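Local coordinates for protein LYND (Lyngbya aestuarii, PDB 4V1T) that probably acts as an ATP-dependent YcaO cyclodehydratase, turning residues of a peptide substrate into azoline heterocycles, and binds ADP, magnesium and zinc, at residues P453-R467 against A477-Q489. Residues are numbered along the deposited sequence; the frame is centred on the assembly and turned at random.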
loop_
_atom_site.group_PDB
_atom_site.type_symbol
_atom_site.label_atom_id
_atom_site.label_comp_id
_atom_site.label_asym_id
_atom_site.label_seq_id
_atom_site.Cartn_x
_atom_site.Cartn_y
_atom_site.Cartn_z
ATOM N N PRO B 453 -7.185 -33.808 -30.423
ATOM C CA PRO B 453 -6.279 -32.694 -30.124
ATOM C C PRO B 453 -5.845 -31.905 -31.362
ATOM O O PRO B 453 -5.573 -30.716 -31.258
ATOM C CB PRO B 453 -5.080 -33.382 -29.457
ATOM C CG PRO B 453 -5.190 -34.822 -29.814
ATOM C CD PRO B 453 -6.654 -35.088 -29.927
ATOM N N GLU B 454 -5.801 -32.554 -32.521
ATOM C CA GLU B 454 -5.364 -31.896 -33.750
ATOM C C GLU B 454 -6.347 -30.842 -34.239
ATOM O O GLU B 454 -5.979 -29.950 -34.998
ATOM C CB GLU B 454 -5.128 -32.932 -34.854
ATOM C CG GLU B 454 -3.948 -33.848 -34.574
ATOM C CD GLU B 454 -3.625 -34.771 -35.741
ATOM O OE1 GLU B 454 -3.870 -34.397 -36.907
ATOM O OE2 GLU B 454 -3.119 -35.874 -35.490
ATOM N N GLN B 455 -7.595 -30.935 -33.797
ATOM C CA GLN B 455 -8.588 -29.908 -34.104
ATOM C C GLN B 455 -8.254 -28.575 -33.416
ATOM O O GLN B 455 -8.690 -27.503 -33.845
ATOM C CB GLN B 455 -9.974 -30.370 -33.668
ATOM C CG GLN B 455 -10.554 -31.473 -34.525
ATOM C CD GLN B 455 -11.950 -31.842 -34.087
ATOM O OE1 GLN B 455 -12.861 -31.009 -34.121
ATOM N NE2 GLN B 455 -12.128 -33.089 -33.653
ATOM N N CYS B 456 -7.480 -28.644 -32.343
ATOM C CA CYS B 456 -7.097 -27.443 -31.618
ATOM C C CYS B 456 -5.721 -26.964 -32.045
ATOM O O CYS B 456 -5.522 -25.774 -32.243
ATOM C CB CYS B 456 -7.125 -27.711 -30.121
ATOM S SG CYS B 456 -8.760 -28.193 -29.538
ATOM N N LEU B 457 -4.786 -27.900 -32.199
ATOM C CA LEU B 457 -3.400 -27.557 -32.496
ATOM C C LEU B 457 -3.245 -27.017 -33.906
ATOM O O LEU B 457 -2.662 -25.963 -34.109
ATOM C CB LEU B 457 -2.493 -28.773 -32.297
ATOM C CG LEU B 457 -2.469 -29.376 -30.887
ATOM C CD1 LEU B 457 -1.669 -30.668 -30.874
ATOM C CD2 LEU B 457 -1.926 -28.388 -29.857
ATOM N N CYS B 458 -3.777 -27.745 -34.876
ATOM C CA CYS B 458 -3.738 -27.333 -36.274
ATOM C C CYS B 458 -2.303 -27.264 -36.825
ATOM O O CYS B 458 -1.949 -26.333 -37.544
ATOM C CB CYS B 458 -4.441 -25.974 -36.462
ATOM S SG CYS B 458 -6.168 -25.908 -35.924
ATOM N N PHE B 459 -1.478 -28.251 -36.489
ATOM C CA PHE B 459 -0.180 -28.399 -37.131
ATOM C C PHE B 459 -0.364 -29.081 -38.501
ATOM O O PHE B 459 -1.266 -29.892 -38.682
ATOM C CB PHE B 459 0.766 -29.231 -36.263
ATOM C CG PHE B 459 1.303 -28.497 -35.073
ATOM C CD1 PHE B 459 2.401 -27.659 -35.197
ATOM C CD2 PHE B 459 0.735 -28.663 -33.822
ATOM C CE1 PHE B 459 2.913 -26.986 -34.100
ATOM C CE2 PHE B 459 1.238 -27.984 -32.715
ATOM C CZ PHE B 459 2.329 -27.147 -32.852
ATOM N N SER B 460 0.482 -28.748 -39.466
ATOM C CA SER B 460 0.392 -29.365 -40.789
ATOM C C SER B 460 0.939 -30.791 -40.756
ATOM O O SER B 460 1.637 -31.172 -39.813
ATOM C CB SER B 460 1.161 -28.550 -41.825
ATOM O OG SER B 460 2.540 -28.850 -41.768
ATOM N N ASP B 461 0.613 -31.573 -41.786
ATOM C CA ASP B 461 1.176 -32.910 -41.936
ATOM C C ASP B 461 2.686 -32.844 -42.127
ATOM O O ASP B 461 3.420 -33.666 -41.576
ATOM C CB ASP B 461 0.544 -33.654 -43.122
ATOM C CG ASP B 461 -0.909 -34.010 -42.881
ATOM O OD1 ASP B 461 -1.272 -34.326 -41.725
ATOM O OD2 ASP B 461 -1.689 -33.974 -43.856
ATOM N N GLY B 462 3.141 -31.879 -42.922
ATOM C CA GLY B 462 4.561 -31.668 -43.141
ATOM C C GLY B 462 5.274 -31.325 -41.841
ATOM O O GLY B 462 6.378 -31.795 -41.582
ATOM N N GLN B 463 4.642 -30.500 -41.019
ATOM C CA GLN B 463 5.244 -30.090 -39.753
ATOM C C GLN B 463 5.469 -31.285 -38.844
ATOM O O GLN B 463 6.524 -31.409 -38.219
ATOM C CB GLN B 463 4.367 -29.060 -39.048
ATOM C CG GLN B 463 4.544 -27.642 -39.558
ATOM C CD GLN B 463 3.672 -26.666 -38.804
ATOM O OE1 GLN B 463 2.447 -26.706 -38.914
ATOM N NE2 GLN B 463 4.288 -25.808 -38.010
ATOM N N TYR B 464 4.471 -32.161 -38.773
ATOM C CA TYR B 464 4.571 -33.362 -37.955
ATOM C C TYR B 464 5.667 -34.298 -38.466
ATOM O O TYR B 464 6.467 -34.798 -37.686
ATOM C CB TYR B 464 3.248 -34.111 -37.930
ATOM C CG TYR B 464 2.265 -33.638 -36.884
ATOM C CD1 TYR B 464 2.625 -33.565 -35.548
ATOM C CD2 TYR B 464 0.961 -33.311 -37.226
ATOM C CE1 TYR B 464 1.729 -33.152 -34.580
ATOM C CE2 TYR B 464 0.053 -32.898 -36.263
ATOM C CZ TYR B 464 0.448 -32.818 -34.943
ATOM O OH TYR B 464 -0.441 -32.428 -33.981
ATOM N N ALA B 465 5.691 -34.520 -39.772
ATOM C CA ALA B 465 6.656 -35.425 -40.379
ATOM C C ALA B 465 8.092 -34.985 -40.144
ATOM O O ALA B 465 8.965 -35.819 -39.891
ATOM C CB ALA B 465 6.388 -35.546 -41.871
ATOM N N ASN B 466 8.329 -33.677 -40.229
ATOM C CA ASN B 466 9.674 -33.119 -40.108
ATOM C C ASN B 466 9.912 -32.466 -38.756
ATOM O O ASN B 466 10.847 -31.677 -38.598
ATOM C CB ASN B 466 9.918 -32.104 -41.229
ATOM C CG ASN B 466 9.624 -32.686 -42.606
ATOM O OD1 ASN B 466 10.024 -33.799 -42.915
ATOM N ND2 ASN B 466 8.902 -31.939 -43.429
ATOM N N ARG B 467 9.085 -32.826 -37.777
ATOM C CA ARG B 467 9.032 -32.110 -36.509
ATOM C C ARG B 467 10.364 -32.045 -35.780
ATOM O O ARG B 467 10.673 -31.042 -35.160
ATOM C CB ARG B 467 7.989 -32.741 -35.587
ATOM C CG ARG B 467 8.312 -34.151 -35.112
ATOM C CD ARG B 467 7.261 -34.652 -34.137
ATOM N NE ARG B 467 7.355 -33.978 -32.843
ATOM C CZ ARG B 467 8.158 -34.359 -31.855
ATOM N NH1 ARG B 467 8.942 -35.426 -31.983
ATOM N NH2 ARG B 467 8.174 -33.668 -30.727
ATOM N N ALA B 477 10.883 -20.897 -28.974
ATOM C CA ALA B 477 10.521 -22.066 -28.182
ATOM C C ALA B 477 9.053 -22.470 -28.306
ATOM O O ALA B 477 8.730 -23.657 -28.300
ATOM C CB ALA B 477 10.868 -21.826 -26.719
ATOM N N HIS B 478 8.159 -21.496 -28.420
ATOM C CA HIS B 478 6.727 -21.803 -28.410
ATOM C C HIS B 478 6.214 -22.361 -29.739
ATOM O O HIS B 478 5.034 -22.670 -29.850
ATOM C CB HIS B 478 5.903 -20.566 -27.990
ATOM C CG HIS B 478 6.087 -19.370 -28.873
ATOM N ND1 HIS B 478 5.726 -19.359 -30.205
ATOM C CD2 HIS B 478 6.582 -18.138 -28.606
ATOM C CE1 HIS B 478 5.996 -18.172 -30.721
ATOM N NE2 HIS B 478 6.512 -17.412 -29.771
ATOM N N ASP B 479 7.097 -22.486 -30.733
ATOM C CA ASP B 479 6.758 -23.162 -31.993
ATOM C C ASP B 479 7.148 -24.644 -31.949
ATOM O O ASP B 479 7.559 -25.218 -32.952
ATOM C CB ASP B 479 7.435 -22.474 -33.184
ATOM C CG ASP B 479 6.794 -21.150 -33.545
ATOM O OD1 ASP B 479 5.756 -20.793 -32.963
ATOM O OD2 ASP B 479 7.323 -20.480 -34.453
ATOM N N TRP B 480 7.013 -25.259 -30.780
ATOM C CA TRP B 480 7.353 -26.656 -30.612
ATOM C C TRP B 480 6.255 -27.519 -31.208
ATOM O O TRP B 480 5.080 -27.344 -30.888
ATOM C CB TRP B 480 7.532 -26.990 -29.136
ATOM C CG TRP B 480 8.016 -28.392 -28.899
ATOM C CD1 TRP B 480 9.270 -28.874 -29.136
ATOM C CD2 TRP B 480 7.259 -29.482 -28.362
ATOM N NE1 TRP B 480 9.340 -30.205 -28.789
ATOM C CE2 TRP B 480 8.119 -30.601 -28.307
ATOM C CE3 TRP B 480 5.935 -29.623 -27.920
ATOM C CZ2 TRP B 480 7.701 -31.845 -27.829
ATOM C CZ3 TRP B 480 5.521 -30.861 -27.443
ATOM C CH2 TRP B 480 6.403 -31.959 -27.406
ATOM N N ILE B 481 6.646 -28.441 -32.087
ATOM C CA ILE B 481 5.696 -29.348 -32.717
ATOM C C ILE B 481 5.673 -30.646 -31.933
ATOM O O ILE B 481 6.675 -31.348 -31.903
ATOM C CB ILE B 481 6.066 -29.643 -34.180
ATOM C CG1 ILE B 481 6.336 -28.331 -34.933
ATOM C CG2 ILE B 481 4.952 -30.446 -34.865
ATOM C CD1 ILE B 481 7.017 -28.533 -36.279
ATOM N N PRO B 482 4.532 -30.984 -31.307
ATOM C CA PRO B 482 4.532 -32.210 -30.520
ATOM C C PRO B 482 4.496 -33.451 -31.384
ATOM O O PRO B 482 4.281 -33.349 -32.590
ATOM C CB PRO B 482 3.253 -32.101 -29.679
ATOM C CG PRO B 482 2.417 -31.046 -30.313
ATOM C CD PRO B 482 3.183 -30.416 -31.440
ATOM N N GLN B 483 4.727 -34.608 -30.775
ATOM C CA GLN B 483 4.558 -35.880 -31.461
ATOM C C GLN B 483 3.090 -36.027 -31.854
ATOM O O GLN B 483 2.226 -35.309 -31.342
ATOM C CB GLN B 483 4.989 -37.049 -30.570
ATOM C CG GLN B 483 6.424 -36.973 -30.064
ATOM C CD GLN B 483 6.706 -37.979 -28.970
ATOM O OE1 GLN B 483 5.960 -38.935 -28.791
ATOM N NE2 GLN B 483 7.781 -37.763 -28.227
ATOM N N ARG B 484 2.802 -36.956 -32.759
ATOM C CA ARG B 484 1.430 -37.164 -33.186
ATOM C C ARG B 484 0.632 -37.851 -32.102
ATOM O O ARG B 484 1.171 -38.545 -31.259
ATOM C CB ARG B 484 1.363 -37.971 -34.488
ATOM C CG ARG B 484 1.660 -37.136 -35.723
ATOM C CD ARG B 484 1.078 -37.747 -36.972
ATOM N NE ARG B 484 -0.175 -37.103 -37.364
ATOM C CZ ARG B 484 -0.322 -36.257 -38.383
ATOM N NH1 ARG B 484 0.701 -35.919 -39.159
ATOM N NH2 ARG B 484 -1.515 -35.749 -38.635
ATOM N N PHE B 485 -0.670 -37.638 -32.131
ATOM C CA PHE B 485 -1.565 -38.273 -31.191
ATOM C C PHE B 485 -1.926 -39.690 -31.629
ATOM O O PHE B 485 -2.675 -39.870 -32.585
ATOM C CB PHE B 485 -2.825 -37.441 -31.072
ATOM C CG PHE B 485 -3.848 -38.039 -30.170
ATOM C CD1 PHE B 485 -3.631 -38.082 -28.815
ATOM C CD2 PHE B 485 -5.033 -38.544 -30.676
ATOM C CE1 PHE B 485 -4.566 -38.623 -27.976
ATOM C CE2 PHE B 485 -5.978 -39.088 -29.839
ATOM C CZ PHE B 485 -5.744 -39.133 -28.486
ATOM N N ASP B 486 -1.379 -40.687 -30.938
ATOM C CA ASP B 486 -1.764 -42.090 -31.149
ATOM C C ASP B 486 -3.132 -42.370 -30.524
ATOM O O ASP B 486 -3.252 -42.608 -29.315
ATOM C CB ASP B 486 -0.710 -43.031 -30.568
ATOM C CG ASP B 486 -1.000 -44.494 -30.867
ATOM O OD1 ASP B 486 -1.899 -44.779 -31.681
ATOM O OD2 ASP B 486 -0.318 -45.364 -30.292
ATOM N N ALA B 487 -4.163 -42.352 -31.361
ATOM C CA ALA B 487 -5.538 -42.492 -30.895
ATOM C C ALA B 487 -5.815 -43.871 -30.299
ATOM O O ALA B 487 -6.835 -44.072 -29.635
ATOM C CB ALA B 487 -6.500 -42.207 -32.031
ATOM N N SER B 488 -4.914 -44.822 -30.530
ATOM C CA SER B 488 -5.069 -46.158 -29.966
ATOM C C SER B 488 -4.759 -46.161 -28.471
ATOM O O SER B 488 -5.178 -47.059 -27.755
ATOM C CB SER B 488 -4.163 -47.155 -30.689
ATOM O OG SER B 488 -2.809 -46.953 -30.335
ATOM N N GLN B 489 -4.031 -45.153 -28.007
ATOM C CA GLN B 489 -3.634 -45.081 -26.608
ATOM C C GLN B 489 -4.767 -44.590 -25.719
ATOM O O GLN B 489 -5.456 -43.627 -26.052
ATOM C CB GLN B 489 -2.432 -44.155 -26.435
ATOM C CG GLN B 489 -1.165 -44.625 -27.125
ATOM C CD GLN B 489 -0.603 -45.898 -26.521
ATOM O OE1 GLN B 489 -1.017 -46.327 -25.447
ATOM N NE2 GLN B 489 0.347 -46.507 -27.213
HETATM O O HOH W 1 -0.132 -33.577 -31.627
#
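R467 makes the main polar contact, two hydrogen bonds to the backbone carbonyl of I481: NE and NH2 both donate to I481 O, at 2.9 and 3.0 Å, and the oxygen lies near the guanidinium plane. The bend at chi3 (-72°) turns this side-on grip toward the loop, with Q483 CG over one guanidinium face and W480 CZ2 at its edge. A leucine here would probably leave I481 O without either donor and Q483 CG without the flat group it covers. Charge pairing is weaker: R484 NH2 reaches E454 OE1 at 3.2 Å and D461 OD1 at 3.4 Å, both weak, the first bent to 126° and the second long, each part of a salt bridge. A water bridges Y464 OH and Q483 O.

CH-pi and apolar packing fill much of the remainder. R484 CG sits 3.9 Å from the Y464 ring centroid, over the face opposite F459 CB; I481 CG2 covers a face of F459, while P482 CD approaches F459 CE2 to 3.4 Å. P453 CG lies over F485, 24° off the ring normal.

Within the YcaO region, the contact packs short helices 454-457 and 461-465 against the loop running from helix 467-473 to strand 491-498; L470 backs I481, and L511 of helix 509-512 touches P453 and L457.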